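Local coordinates for protein phosphonate monoester hydrolase (Ruegeria pomeroyi, PDB 4UPK) that belongs to the sulfatase family of the alkaline phosphatase superfamily and assembles from four protein chains, at residues E117-A121 and G122-L126; A248-P251 and Y252-M255. All blocks are in the same frame, centred on the assembly; numbering follows the deposited sequence.

Interaction 1: E117-A121 and G122-L126; sequences EMRKA and GYLPL
Met118 and Tyr123 meet twice at the end of helix 114-120, once through backbone and once through side chains. The backbone bonds define a Schellman motif: Tyr123 N reaches Met118 O at 3.0 Å with an N-H...O angle of 155°. Gly122 N makes a weak bond to Arg119 O at 3.1 Å, and Gly122 has positive phi (91°). Among the aromatic contacts, Met118 CE lies over the centre of the Tyr123 ring, 3.7 Å from the centroid and 14° off the normal, a CH-pi contact; bends at chi2 and chi3 curl the methyl onto that face. Met118 SD stays oblique to the ring, completing a Met-aromatic pair, while Ala121 CB approaches the ring edge, 3.8 Å from Tyr123 CD1. Van der Waals packing lies along Arg119: its CG meets Pro125 CD at 3.8 Å, and Leu124 CD1 sits over one face of the guanidinium, 3.7 Å from Arg119 NH2. Among the polar contacts, Arg119 NE donates to Gly156 O, and Lys120 NZ forms a salt bridge with Glu117 OE1 at 2.9 Å. The chemistry thus divides: apolar contacts and a hydrogen-bonded cap set the turn into strand 125-127, while the Arg119 guanidinium is shared between Gly156 and a salt bridge from NH1 to Asp144 of the second subunit.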
loop_
_atom_site.group_PDB
_atom_site.type_symbol
_atom_site.label_atom_id
_atom_site.label_comp_id
_atom_site.label_asym_id
_atom_site.label_seq_id
_atom_site.Cartn_x
_atom_site.Cartn_y
_atom_site.Cartn_z
ATOM N N GLU A 117 -17.224 2.993 -3.525
ATOM C CA GLU A 117 -17.937 2.306 -4.595
ATOM C C GLU A 117 -18.620 3.271 -5.555
ATOM O O GLU A 117 -18.585 3.020 -6.756
ATOM C CB GLU A 117 -18.872 1.213 -4.051
ATOM C CG GLU A 117 -18.178 0.098 -3.279
ATOM C CD GLU A 117 -16.826 -0.375 -3.777
ATOM O OE1 GLU A 117 -16.785 -1.124 -4.781
ATOM O OE2 GLU A 117 -15.805 0.000 -3.152
ATOM N N MET A 118 -19.183 4.393 -5.042
ATOM C CA MET A 118 -19.785 5.453 -5.857
ATOM C C MET A 118 -18.725 6.197 -6.665
ATOM O O MET A 118 -19.030 6.648 -7.765
ATOM C CB MET A 118 -20.624 6.437 -5.020
ATOM C CG MET A 118 -21.982 5.867 -4.578
ATOM S SD MET A 118 -23.174 5.604 -5.916
ATOM C CE MET A 118 -23.849 7.238 -6.093
ATOM N N ARG A 119 -17.475 6.290 -6.151
ATOM C CA ARG A 119 -16.342 6.906 -6.853
ATOM C C ARG A 119 -15.962 6.106 -8.104
ATOM O O ARG A 119 -15.556 6.696 -9.119
ATOM C CB ARG A 119 -15.132 7.061 -5.930
ATOM C CG ARG A 119 -15.246 8.261 -5.003
ATOM C CD ARG A 119 -13.880 8.687 -4.539
ATOM N NE ARG A 119 -13.948 9.893 -3.722
ATOM C CZ ARG A 119 -13.145 10.943 -3.854
ATOM N NH1 ARG A 119 -12.218 10.966 -4.808
ATOM N NH2 ARG A 119 -13.271 11.985 -3.046
ATOM N N LYS A 120 -16.126 4.760 -8.027
ATOM C CA LYS A 120 -15.917 3.827 -9.144
ATOM C C LYS A 120 -16.971 4.060 -10.245
ATOM O O LYS A 120 -16.673 3.884 -11.423
ATOM C CB LYS A 120 -15.942 2.365 -8.667
ATOM C CG LYS A 120 -14.808 1.990 -7.713
ATOM C CD LYS A 120 -14.918 0.535 -7.296
ATOM C CE LYS A 120 -13.848 0.156 -6.305
ATOM N NZ LYS A 120 -14.062 -1.202 -5.731
ATOM N N ALA A 121 -18.179 4.517 -9.853
ATOM C CA ALA A 121 -19.295 4.865 -10.736
ATOM C C ALA A 121 -19.172 6.317 -11.306
ATOM O O ALA A 121 -20.020 6.741 -12.099
ATOM C CB ALA A 121 -20.622 4.677 -10.003
ATOM N N GLY A 122 -18.105 7.034 -10.914
ATOM C CA GLY A 122 -17.791 8.378 -11.390
ATOM C C GLY A 122 -18.361 9.516 -10.568
ATOM O O GLY A 122 -18.287 10.678 -10.976
ATOM N N TYR A 123 -18.927 9.201 -9.401
ATOM C CA TYR A 123 -19.515 10.185 -8.495
ATOM C C TYR A 123 -18.514 10.754 -7.501
ATOM O O TYR A 123 -17.640 10.033 -7.007
ATOM C CB TYR A 123 -20.662 9.560 -7.698
ATOM C CG TYR A 123 -21.920 9.294 -8.496
ATOM C CD1 TYR A 123 -22.115 8.078 -9.139
ATOM C CD2 TYR A 123 -22.948 10.231 -8.547
ATOM C CE1 TYR A 123 -23.286 7.815 -9.856
ATOM C CE2 TYR A 123 -24.115 9.986 -9.271
ATOM C CZ TYR A 123 -24.278 8.777 -9.924
ATOM O OH TYR A 123 -25.440 8.523 -10.598
ATOM N N LEU A 124 -18.676 12.049 -7.174
ATOM C CA LEU A 124 -17.904 12.675 -6.111
ATOM C C LEU A 124 -18.878 12.716 -4.928
ATOM O O LEU A 124 -19.859 13.461 -4.983
ATOM C CB LEU A 124 -17.392 14.085 -6.476
ATOM C CG LEU A 124 -16.559 14.798 -5.382
ATOM C CD1 LEU A 124 -15.174 14.199 -5.253
ATOM C CD2 LEU A 124 -16.427 16.258 -5.663
ATOM N N PRO A 125 -18.681 11.862 -3.891
ATOM C CA PRO A 125 -19.621 11.849 -2.760
ATOM C C PRO A 125 -19.509 13.121 -1.919
ATOM O O PRO A 125 -18.500 13.348 -1.252
ATOM C CB PRO A 125 -19.249 10.563 -1.994
ATOM C CG PRO A 125 -18.283 9.832 -2.873
ATOM C CD PRO A 125 -17.607 10.879 -3.685
ATOM N N LEU A 126 -20.527 13.977 -1.987
ATOM C CA LEU A 126 -20.522 15.251 -1.259
ATOM C C LEU A 126 -21.075 15.069 0.138
ATOM O O LEU A 126 -22.188 14.552 0.295
ATOM C CB LEU A 126 -21.308 16.320 -2.025
ATOM C CG LEU A 126 -20.917 16.520 -3.503
ATOM C CD1 LEU A 126 -21.975 17.291 -4.245
ATOM C CD2 LEU A 126 -19.554 17.169 -3.641
#

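Interaction 2: A248-P251 and Y252-M255; sequences APAP and YNTM
Pro249 O and Tyr252 N close a type VI beta turn, identified by the cis peptide before Pro251 and by backbone angles near those of the VIa form at Ala250 and Pro251. The Tyr252 N to Pro249 O bond is weak, 3.0 Å long and bent to 123° at the hydrogen. Packing is tight on the side facing helix 303-333, where Leu316 lies against Ala248, Glu319 against Pro249 and Tyr252, and Thr322 against Tyr252. There Ala248 CB lies 3.8 Å from Tyr252 CB and 3.6 Å from Asn253 N. Pro249 O meets the Tyr252 ring at its edge, near its plane, 3.4 Å from Tyr252 CD2. The Pro251 ring, though exposed, is also packed: it lies beside the tyrosine, whose CG is anti to the carbonyl carbon (chi1 -57°). Just after the turn, Asn253 folds back over it: a chi1 of 64° brings Asn253 OD1 to 3.5 Å from Ala250 CA, and ND2 is held by Asn202 O. The exposed side of the turn is looser, with Ala250 and Thr254 making few side-chain contacts across it. Here one water donates to Pro251 O at 2.7 Å and is hydrogen-bonded to Thr254 OG1, also at 2.7 Å.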
loop_
_atom_site.group_PDB
_atom_site.type_symbol
_atom_site.label_atom_id
_atom_site.label_comp_id
_atom_site.label_asym_id
_atom_site.label_seq_id
_atom_site.Cartn_x
_atom_site.Cartn_y
_atom_site.Cartn_z
ATOM N N ALA A 248 -34.236 23.497 21.919
ATOM C CA ALA A 248 -34.860 23.865 20.651
ATOM C C ALA A 248 -35.009 25.371 20.542
ATOM O O ALA A 248 -35.332 26.017 21.546
ATOM C CB ALA A 248 -36.213 23.171 20.491
ATOM N N PRO A 249 -34.730 25.979 19.353
ATOM C CA PRO A 249 -34.921 27.432 19.234
ATOM C C PRO A 249 -36.418 27.801 19.190
ATOM O O PRO A 249 -37.247 26.954 18.827
ATOM C CB PRO A 249 -34.193 27.756 17.933
ATOM C CG PRO A 249 -34.385 26.543 17.097
ATOM C CD PRO A 249 -34.333 25.383 18.056
ATOM N N ALA A 250 -36.769 29.037 19.611
ATOM C CA ALA A 250 -38.159 29.536 19.599
ATOM C C ALA A 250 -38.719 29.468 18.146
ATOM O O ALA A 250 -37.986 29.834 17.224
ATOM C CB ALA A 250 -38.212 30.969 20.120
ATOM N N PRO A 251 -39.935 28.928 17.887
ATOM C CA PRO A 251 -40.987 28.509 18.833
ATOM C C PRO A 251 -41.044 27.021 19.183
ATOM O O PRO A 251 -41.953 26.600 19.917
ATOM C CB PRO A 251 -42.255 28.917 18.082
ATOM C CG PRO A 251 -41.924 28.603 16.649
ATOM C CD PRO A 251 -40.445 28.913 16.497
ATOM N N TYR A 252 -40.099 26.212 18.635
ATOM C CA TYR A 252 -40.060 24.764 18.810
ATOM C C TYR A 252 -39.962 24.250 20.214
ATOM O O TYR A 252 -40.439 23.141 20.471
ATOM C CB TYR A 252 -38.943 24.154 17.968
ATOM C CG TYR A 252 -39.059 24.478 16.497
ATOM C CD1 TYR A 252 -39.928 23.763 15.668
ATOM C CD2 TYR A 252 -38.303 25.499 15.931
ATOM C CE1 TYR A 252 -40.049 24.075 14.309
ATOM C CE2 TYR A 252 -38.423 25.827 14.585
ATOM C CZ TYR A 252 -39.289 25.108 13.773
ATOM O OH TYR A 252 -39.330 25.416 12.432
ATOM N N ASN A 253 -39.294 25.025 21.108
ATOM C CA ASN A 253 -39.011 24.672 22.500
ATOM C C ASN A 253 -40.267 24.328 23.319
ATOM O O ASN A 253 -40.238 23.401 24.121
ATOM C CB ASN A 253 -38.186 25.796 23.171
ATOM C CG ASN A 253 -38.905 27.122 23.274
ATOM O OD1 ASN A 253 -39.426 27.678 22.297
ATOM N ND2 ASN A 253 -38.950 27.667 24.467
ATOM N N THR A 254 -41.353 25.079 23.105
ATOM C CA THR A 254 -42.638 24.939 23.793
ATOM C C THR A 254 -43.815 24.676 22.846
ATOM O O THR A 254 -44.953 24.679 23.302
ATOM C CB THR A 254 -42.915 26.159 24.662
ATOM O OG1 THR A 254 -42.745 27.324 23.861
ATOM C CG2 THR A 254 -42.046 26.211 25.916
ATOM N N MET A 255 -43.561 24.403 21.552
ATOM C CA MET A 255 -44.638 24.120 20.595
ATOM C C MET A 255 -45.557 22.968 21.013
ATOM O O MET A 255 -46.754 23.032 20.774
ATOM C CB MET A 255 -44.115 24.020 19.156
ATOM C CG MET A 255 -43.759 22.618 18.680
ATOM S SD MET A 255 -43.240 22.543 16.954
ATOM C CE MET A 255 -44.554 23.328 16.176
HETATM O O HOH W 1 -43.678 28.062 21.440
#

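In the fold
Interactions 1 and 2 follow each other in series along the chain, the first complete before the second begins. They do not touch: their centres lie 39 Å apart and their nearest atoms about 24 Å. Their centres are 23 and 24 Å from the centre of the chain, close to its radius of gyration of 22 Å. Their relation runs through the mixed sheet, since residues 122-126 lead into strand 125-127, which pairs in parallel with strand 234-239, and the loop after that strand holds residues 248-255. Surroundings differ as well: interaction 1 borders a second subunit, whereas no other chain of the assembly touches interaction 2. Neither contact contains a metal or ligand.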